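Long-range contacts in glyoxalase-like domain protein (Staphylococcus aureus, PDB 3P8A), which is of unknown function but, as a glyoxalase-like member of the VOC family, may bind or turn over a small ligand in its beta-sheet cleft: residues 26-31 against 68-73; 115-120 against 167-172. All blocks are in the same frame, centred on the assembly; numbering follows the deposited sequence.

Contact 1 of 2, residues 26-31 against 68-73; sequences DHIIHY and NYIELL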
# COMPACT_ATOMS: atom_id res chain seq x y z
N ASP A 26 5.22 -3.93 -1.58
CA ASP A 26 4.76 -3.97 -2.97
C ASP A 26 4.32 -2.61 -3.47
O ASP A 26 4.86 -2.11 -4.45
CB ASP A 26 3.65 -5.01 -3.19
CG ASP A 26 3.51 -5.36 -4.66
OD1 ASP A 26 4.44 -6.01 -5.20
OD2 ASP A 26 2.48 -4.99 -5.25
N HIS A 27 3.31 -2.03 -2.83
CA HIS A 27 2.81 -0.75 -3.28
C HIS A 27 2.11 0.00 -2.17
O HIS A 27 1.82 -0.57 -1.12
CB HIS A 27 1.92 -0.90 -4.55
CG HIS A 27 0.69 -1.74 -4.40
ND1 HIS A 27 0.72 -3.11 -4.57
CD2 HIS A 27 -0.59 -1.37 -4.17
CE1 HIS A 27 -0.53 -3.52 -4.44
NE2 HIS A 27 -1.34 -2.51 -4.16
N ILE A 28 1.93 1.32 -2.37
CA ILE A 28 1.19 2.19 -1.48
C ILE A 28 -0.01 2.69 -2.28
O ILE A 28 0.11 2.97 -3.46
CB ILE A 28 2.05 3.34 -0.86
CG1 ILE A 28 1.24 4.16 0.16
CG2 ILE A 28 2.75 4.23 -1.92
CD1 ILE A 28 2.09 4.92 1.18
N ILE A 29 -1.17 2.78 -1.64
CA ILE A 29 -2.40 3.23 -2.29
C ILE A 29 -2.69 4.64 -1.92
O ILE A 29 -2.81 4.96 -0.74
CB ILE A 29 -3.60 2.31 -1.98
CG1 ILE A 29 -3.30 0.86 -2.38
CG2 ILE A 29 -4.90 2.81 -2.66
CD1 ILE A 29 -3.60 -0.07 -1.31
N HIS A 30 -2.89 5.47 -2.95
CA HIS A 30 -3.29 6.85 -2.81
C HIS A 30 -4.65 7.07 -3.49
O HIS A 30 -4.74 6.98 -4.72
CB HIS A 30 -2.19 7.78 -3.36
CG HIS A 30 -2.45 9.26 -3.18
ND1 HIS A 30 -1.55 10.20 -3.65
CD2 HIS A 30 -3.49 9.90 -2.59
CE1 HIS A 30 -2.06 11.38 -3.33
NE2 HIS A 30 -3.24 11.25 -2.69
N TYR A 31 -5.70 7.38 -2.69
CA TYR A 31 -7.03 7.69 -3.21
C TYR A 31 -7.06 9.13 -3.73
O TYR A 31 -6.79 10.05 -2.97
CB TYR A 31 -8.17 7.40 -2.20
CG TYR A 31 -9.50 8.03 -2.58
CD1 TYR A 31 -10.16 8.89 -1.71
CD2 TYR A 31 -10.07 7.82 -3.84
CE1 TYR A 31 -11.37 9.50 -2.06
CE2 TYR A 31 -11.22 8.50 -4.24
CZ TYR A 31 -11.88 9.31 -3.33
OH TYR A 31 -13.04 9.94 -3.71
N ASN A 68 8.60 -1.95 -6.97
CA ASN A 68 7.48 -1.49 -6.15
C ASN A 68 6.88 -0.27 -6.85
O ASN A 68 7.46 0.24 -7.81
CB ASN A 68 7.88 -1.20 -4.69
CG ASN A 68 9.17 -0.44 -4.52
OD1 ASN A 68 10.08 -0.86 -3.78
ND2 ASN A 68 9.28 0.70 -5.18
N TYR A 69 5.68 0.14 -6.44
CA TYR A 69 5.03 1.24 -7.14
C TYR A 69 4.07 2.00 -6.27
O TYR A 69 3.80 1.62 -5.15
CB TYR A 69 4.31 0.73 -8.42
CG TYR A 69 3.22 -0.30 -8.19
CD1 TYR A 69 1.88 0.06 -8.24
CD2 TYR A 69 3.54 -1.64 -7.98
CE1 TYR A 69 0.87 -0.89 -8.05
CE2 TYR A 69 2.54 -2.60 -7.80
CZ TYR A 69 1.21 -2.21 -7.83
OH TYR A 69 0.22 -3.15 -7.65
N ILE A 70 3.56 3.10 -6.83
CA ILE A 70 2.51 3.90 -6.23
C ILE A 70 1.25 3.58 -7.01
O ILE A 70 1.24 3.72 -8.24
CB ILE A 70 2.83 5.43 -6.30
CG1 ILE A 70 4.19 5.75 -5.61
CG2 ILE A 70 1.68 6.22 -5.65
CD1 ILE A 70 4.85 7.08 -6.07
N GLU A 71 0.20 3.16 -6.30
CA GLU A 71 -1.09 2.92 -6.91
C GLU A 71 -1.98 4.10 -6.62
O GLU A 71 -2.32 4.34 -5.46
CB GLU A 71 -1.71 1.59 -6.45
CG GLU A 71 -2.97 1.26 -7.24
CD GLU A 71 -3.85 0.15 -6.68
OE1 GLU A 71 -3.69 -0.19 -5.49
OE2 GLU A 71 -4.74 -0.32 -7.42
N LEU A 72 -2.34 4.85 -7.66
CA LEU A 72 -3.28 5.96 -7.50
C LEU A 72 -4.62 5.33 -7.81
O LEU A 72 -4.73 4.65 -8.82
CB LEU A 72 -2.99 7.11 -8.47
CG LEU A 72 -1.60 7.71 -8.46
CD1 LEU A 72 -1.63 8.97 -9.20
CD2 LEU A 72 -1.07 7.96 -7.01
N LEU A 73 -5.58 5.48 -6.94
CA LEU A 73 -6.85 4.79 -7.05
C LEU A 73 -8.02 5.73 -7.02
O LEU A 73 -8.02 6.69 -6.25
CB LEU A 73 -6.93 3.73 -5.90
CG LEU A 73 -8.13 2.72 -5.87
CD1 LEU A 73 -8.03 1.69 -7.02
CD2 LEU A 73 -8.20 2.01 -4.53
O HOH W 1 -3.95 -2.55 -4.20
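Strands 26-31 and 69-73 run parallel in direct register, the axes of these short segments 4.6 Å apart at closest and 26° from each other, with His27 facing Tyr69 and Tyr31 facing Leu73. A ladder of backbone bonds joins them: Tyr69 N to Asp26 O and a weak one from Ile28 N to Tyr69 O at the start, then three firmer ones, Glu71 N to Ile28 O, His30 N to Glu71 O and Leu73 N to His30 O, the middle one almost straight. Against Cys111 of strand 106-113, Asp26 and His27 form a classic beta bulge. This parallel pair lies inside the eight-stranded mixed sheet of the glyoxalase-like domain. On the face carrying His27, Ile29, Tyr69, Glu71 and Leu73, the His27 CB sits over the centre of the Tyr69 ring, 3.5 Å from its centroid. The two rings are nearly parallel but slid apart, and Tyr69 OH lies over the rim of the imidazole. Asp26 OD2 accepts a hydrogen bond from His27 ND1, 2.7 Å away in the ring plane, through its anti lone pair, fixing the ring's rotation; a water joins NE2 to Glu71 OE1. Extended with CG anti to the backbone N (chi1 -172°), Glu71 runs beside Ile29, its OE1 3.3 Å from Ile29 CG1, while its OE2 binds Asn60 and a glycerol. On the reverse face, Leu72 CD2 packs against His30 CB, and Tyr268 and Arg264 O hold the His30 ring.

Contact 2 of 2, residues 115-120 against 167-172; sequences NDIEAV and FIQWEE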
# COMPACT_ATOMS: atom_id res chain seq x y z
N ASN A 115 5.57 -14.62 -2.23
CA ASN A 115 5.59 -15.63 -3.29
C ASN A 115 4.74 -16.84 -2.86
O ASN A 115 4.48 -17.72 -3.68
CB ASN A 115 7.03 -16.00 -3.66
CG ASN A 115 7.68 -14.99 -4.57
OD1 ASN A 115 7.15 -14.61 -5.63
ND2 ASN A 115 8.87 -14.53 -4.19
N ASP A 116 4.25 -16.83 -1.60
CA ASP A 116 3.43 -17.90 -1.04
C ASP A 116 2.35 -17.36 -0.10
O ASP A 116 2.52 -17.37 1.12
CB ASP A 116 4.31 -18.98 -0.38
CG ASP A 116 3.65 -20.35 -0.19
OD1 ASP A 116 2.43 -20.48 -0.50
OD2 ASP A 116 4.34 -21.28 0.27
N ILE A 117 1.21 -16.94 -0.68
CA ILE A 117 0.10 -16.37 0.09
C ILE A 117 -0.62 -17.41 1.00
O ILE A 117 -1.17 -17.02 2.03
CB ILE A 117 -0.85 -15.55 -0.82
CG1 ILE A 117 -1.59 -14.45 -0.03
CG2 ILE A 117 -1.81 -16.46 -1.60
CD1 ILE A 117 -1.99 -13.24 -0.85
N GLU A 118 -0.59 -18.71 0.61
CA GLU A 118 -1.19 -19.80 1.38
C GLU A 118 -0.41 -20.07 2.66
O GLU A 118 -1.03 -20.34 3.68
CB GLU A 118 -1.35 -21.07 0.54
CG GLU A 118 -2.69 -21.13 -0.20
CD GLU A 118 -3.90 -21.21 0.71
OE1 GLU A 118 -4.00 -22.18 1.50
OE2 GLU A 118 -4.76 -20.31 0.61
N ALA A 119 0.94 -19.99 2.60
CA ALA A 119 1.86 -20.12 3.73
C ALA A 119 1.66 -18.94 4.68
O ALA A 119 1.74 -19.12 5.90
CB ALA A 119 3.30 -20.14 3.25
N VAL A 120 1.39 -17.73 4.13
CA VAL A 120 1.09 -16.56 4.94
C VAL A 120 -0.23 -16.79 5.64
O VAL A 120 -0.29 -16.59 6.85
CB VAL A 120 1.13 -15.21 4.14
CG1 VAL A 120 0.51 -14.07 4.94
CG2 VAL A 120 2.56 -14.86 3.79
N PHE A 167 -1.79 -8.39 1.90
CA PHE A 167 -0.82 -9.20 1.16
C PHE A 167 -1.23 -9.42 -0.28
O PHE A 167 -2.41 -9.53 -0.57
CB PHE A 167 -0.66 -10.57 1.85
CG PHE A 167 -0.27 -10.52 3.32
CD1 PHE A 167 1.07 -10.54 3.70
CD2 PHE A 167 -1.24 -10.53 4.31
CE1 PHE A 167 1.43 -10.51 5.05
CE2 PHE A 167 -0.88 -10.48 5.66
CZ PHE A 167 0.46 -10.51 6.02
N ILE A 168 -0.24 -9.53 -1.15
CA ILE A 168 -0.43 -9.79 -2.56
C ILE A 168 0.49 -10.90 -3.04
O ILE A 168 1.67 -10.95 -2.72
CB ILE A 168 -0.27 -8.49 -3.44
CG1 ILE A 168 -0.81 -8.72 -4.89
CG2 ILE A 168 1.19 -7.95 -3.45
CD1 ILE A 168 -1.13 -7.37 -5.66
N GLN A 169 -0.07 -11.76 -3.88
CA GLN A 169 0.67 -12.78 -4.59
C GLN A 169 0.25 -12.65 -6.05
O GLN A 169 -0.91 -12.90 -6.40
CB GLN A 169 0.44 -14.21 -4.08
CG GLN A 169 1.47 -15.18 -4.69
CD GLN A 169 1.15 -16.63 -4.44
OE1 GLN A 169 0.97 -17.07 -3.30
NE2 GLN A 169 1.16 -17.41 -5.49
N TRP A 170 1.18 -12.19 -6.88
CA TRP A 170 0.98 -12.02 -8.32
C TRP A 170 1.01 -13.40 -8.99
O TRP A 170 1.86 -14.23 -8.64
CB TRP A 170 2.12 -11.12 -8.88
CG TRP A 170 2.05 -9.71 -8.39
CD1 TRP A 170 2.83 -9.13 -7.44
CD2 TRP A 170 1.15 -8.69 -8.85
NE1 TRP A 170 2.45 -7.82 -7.25
CE2 TRP A 170 1.45 -7.51 -8.13
CE3 TRP A 170 0.14 -8.65 -9.83
CZ2 TRP A 170 0.75 -6.31 -8.33
CZ3 TRP A 170 -0.57 -7.47 -10.00
CH2 TRP A 170 -0.27 -6.32 -9.25
N GLU A 171 0.06 -13.66 -9.92
CA GLU A 171 0.02 -14.92 -10.68
C GLU A 171 1.36 -15.11 -11.39
O GLU A 171 2.02 -16.13 -11.19
CB GLU A 171 -1.18 -14.96 -11.65
CG GLU A 171 -2.13 -16.13 -11.43
CD GLU A 171 -2.75 -16.30 -10.05
OE1 GLU A 171 -2.55 -17.39 -9.46
OE2 GLU A 171 -3.45 -15.38 -9.57
N GLU A 172 1.81 -14.06 -12.10
CA GLU A 172 3.12 -13.98 -12.76
C GLU A 172 4.23 -14.16 -11.70
O GLU A 172 4.15 -13.64 -10.59
CB GLU A 172 3.26 -12.62 -13.46
CG GLU A 172 4.08 -12.65 -14.73
CD GLU A 172 3.66 -11.58 -15.72
OE1 GLU A 172 2.78 -11.87 -16.57
OE2 GLU A 172 4.15 -10.43 -15.61
O HOH W 2 0.36 -19.89 -2.37
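The Phe167 ring receives Val120 CG1 squarely over one face, the methyl carbon 3.6 Å from the centroid and 8° off the ring normal, a CH-pi contact. Val120 directs this branch at the ring by placing CG1 anti to its own backbone N (chi1 167°). One turn earlier on the helix, Ile117 points CD1 at the strand, where it lies 4.0 Å from Phe167 CB and also near the Phe167 carbonyl, and its CB rests against Gln169 CB. Helix 117-125 is thereby laid on the sheet by its first turn, with Leu152 of the adjacent strand 147-155 touching both Ile117 and Val120. Gln169, extended from the strand, brings OE1 2.6 Å from Ile117 N, in an almost straight bond (178°) whose donor lies in the amide carbonyl plane. Asp116 is the N-cap, its OD1 accepting weakly from Ala119 N at 3.5 Å. A water lies near both acceptors, 2.9 Å from Asp116 OD1 and 3.0 Å from Gln169 OE1. With the Gln169 side-chain carbonyl serving Ile117 N and the N-cap carboxylate serving Ala119 N, the helix start draws its acceptors from both segments, and the positive end of the helix dipole would probably strengthen the short glutamine bond.

Overall arrangement
Both contacts involve the same eight-stranded sheet, their centres about 18 Å apart. Contact 1 lies in the buried interior and joins two sheet strands edge to edge, so a backbone ladder dominates; its polar side chains border a glycerol-bound spot that may mark a pocket. Contact 2 is farther out and partly exposed: it sets a helix start on a strand through apolar packing and a single direct hydrogen bond, made by a side chain. The two meet where strand 166-170 passes Asp26, whose OD1 receives a weak hydrogen bond from Trp170 NE1, while Ile168 packs against Asp26 and His27. Strand 106-113 lies between strands 24-31 and 166-170.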